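Local coordinates for protein tryptophanyl-tRNA synthetase (Cryptosporidium parvum Iowa II, PDB 3HV0) that probably joins L-tryptophan to its cognate tRNA at the expense of ATP, as a class I aminoacyl-tRNA synthetase, here through its catalytic part, at residues P232-R235 against M236-D239. Sequence-based numbering, arbitrary orientation.
Sequences PYFR and MVRD. With TRP (tryptophan), chain C.
Phe234 sets the rim of its ring beside CG1 of Val237, three residues on, with 4.3 Å between CD1 and CG1. Both belong to helix 231-240, the crossover of a beta-alpha-beta unit that joins strands 222-227 and 250-254 in the nucleotide-binding fold of the class I synthetases. The same ring serves the tryptophan pocket. CZ of Phe234 comes to 3.6 Å from CZ2 of the bound tryptophan, and that ligand atom sits at the edge of the phenyl ring, near its plane. CB of Tyr233 lies over the centre of one ring face. His226, near the end of strand 222-227, also meets this ring.

The backbone is held by four successive i to i+4 hydrogen bonds. Those to Pro232 O and Tyr233 O are the straighter ones, with N-H...O angles of 164° and 162°. Arg238 N lies above the carbonyl plane of Phe234 at 3.3 Å from its O, while CG of Arg238 packs against that oxygen. The guanidinium of Arg238 then leads away to a salt bridge with Asp61 and a hydrogen bond to the carbonyl of Pro249, which ties the helix to the loop just ahead of strand 250-254.

Met236 runs back along the helix. Its CG is anti to the backbone N (chi1 174°), and the chain bends at its last torsion. The side chain also packs on Ile183 and Ala202 of two neighbouring helices. The bend brings the methyl CE of Met236 to 3.3 Å from Tyr233 O, the oxygen that accepts the bond from Val237 N.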
# COMPACT_ATOMS: atom_id res chain seq x y z
N PRO A 232 -13.16 2.49 -15.36
CA PRO A 232 -11.70 2.63 -15.54
C PRO A 232 -10.84 1.68 -14.72
O PRO A 232 -9.86 1.15 -15.24
CB PRO A 232 -11.43 4.07 -15.08
CG PRO A 232 -12.65 4.80 -15.50
CD PRO A 232 -13.81 3.82 -15.33
N TYR A 233 -11.17 1.47 -13.45
CA TYR A 233 -10.41 0.56 -12.60
C TYR A 233 -10.43 -0.86 -13.14
O TYR A 233 -9.45 -1.56 -13.06
CB TYR A 233 -10.96 0.52 -11.16
CG TYR A 233 -10.92 1.86 -10.44
CD1 TYR A 233 -12.05 2.68 -10.41
CD2 TYR A 233 -9.77 2.29 -9.79
CE1 TYR A 233 -12.03 3.90 -9.76
CE2 TYR A 233 -9.73 3.52 -9.15
CZ TYR A 233 -10.86 4.32 -9.13
OH TYR A 233 -10.84 5.53 -8.48
N PHE A 234 -11.57 -1.28 -13.70
CA PHE A 234 -11.75 -2.66 -14.12
C PHE A 234 -11.44 -2.85 -15.62
O PHE A 234 -11.30 -3.98 -16.10
CB PHE A 234 -13.16 -3.13 -13.74
CG PHE A 234 -13.47 -2.93 -12.27
CD1 PHE A 234 -12.71 -3.59 -11.32
CD2 PHE A 234 -14.46 -2.04 -11.85
CE1 PHE A 234 -12.95 -3.39 -9.96
CE2 PHE A 234 -14.71 -1.86 -10.52
CZ PHE A 234 -13.95 -2.53 -9.57
N ARG A 235 -11.33 -1.75 -16.35
CA ARG A 235 -10.71 -1.80 -17.67
C ARG A 235 -9.24 -2.14 -17.45
O ARG A 235 -8.70 -3.03 -18.08
CB ARG A 235 -10.84 -0.44 -18.36
CG ARG A 235 -11.06 -0.51 -19.86
CD ARG A 235 -11.49 0.84 -20.40
NE ARG A 235 -10.33 1.71 -20.63
CZ ARG A 235 -10.26 3.02 -20.34
NH1 ARG A 235 -11.29 3.66 -19.76
NH2 ARG A 235 -9.13 3.68 -20.63
N MET A 236 -8.60 -1.42 -16.53
CA MET A 236 -7.18 -1.60 -16.22
C MET A 236 -6.86 -3.03 -15.73
O MET A 236 -5.98 -3.69 -16.25
CB MET A 236 -6.76 -0.58 -15.16
CG MET A 236 -5.34 -0.74 -14.63
SD MET A 236 -5.20 -0.03 -12.99
CE MET A 236 -6.35 -1.09 -12.08
N VAL A 237 -7.59 -3.49 -14.73
CA VAL A 237 -7.37 -4.80 -14.17
C VAL A 237 -7.66 -5.95 -15.17
O VAL A 237 -7.03 -7.00 -15.10
CB VAL A 237 -8.18 -5.00 -12.86
CG1 VAL A 237 -9.50 -5.72 -13.15
CG2 VAL A 237 -7.35 -5.79 -11.86
N ARG A 238 -8.56 -5.75 -16.11
CA ARG A 238 -8.78 -6.75 -17.17
C ARG A 238 -7.59 -6.83 -18.14
O ARG A 238 -7.35 -7.87 -18.75
CB ARG A 238 -10.07 -6.47 -17.96
CG ARG A 238 -11.31 -6.99 -17.26
CD ARG A 238 -12.59 -6.59 -18.00
NE ARG A 238 -12.62 -7.09 -19.37
CZ ARG A 238 -13.12 -8.27 -19.76
NH1 ARG A 238 -13.65 -9.11 -18.88
NH2 ARG A 238 -13.08 -8.60 -21.04
N ASP A 239 -6.88 -5.73 -18.30
CA ASP A 239 -5.69 -5.71 -19.11
C ASP A 239 -4.51 -6.38 -18.41
O ASP A 239 -3.66 -6.94 -19.10
CB ASP A 239 -5.33 -4.28 -19.51
CG ASP A 239 -6.06 -3.81 -20.75
OD1 ASP A 239 -7.30 -3.99 -20.84
OD2 ASP A 239 -5.40 -3.25 -21.65
N TRP C . -14.22 3.93 -5.24
CA TRP C . -15.66 3.52 -5.29
C TRP C . -16.55 4.73 -5.03
O TRP C . -16.08 5.74 -4.46
CB TRP C . -15.98 2.39 -4.30
CG TRP C . -15.66 1.01 -4.82
CD1 TRP C . -14.59 0.21 -4.46
CD2 TRP C . -16.41 0.25 -5.79
NE1 TRP C . -14.64 -0.98 -5.14
CE2 TRP C . -15.73 -0.98 -5.97
CE3 TRP C . -17.57 0.48 -6.51
CZ2 TRP C . -16.19 -1.96 -6.84
CZ3 TRP C . -18.02 -0.49 -7.37
CH2 TRP C . -17.33 -1.70 -7.54
OXT TRP C . -17.73 4.70 -5.41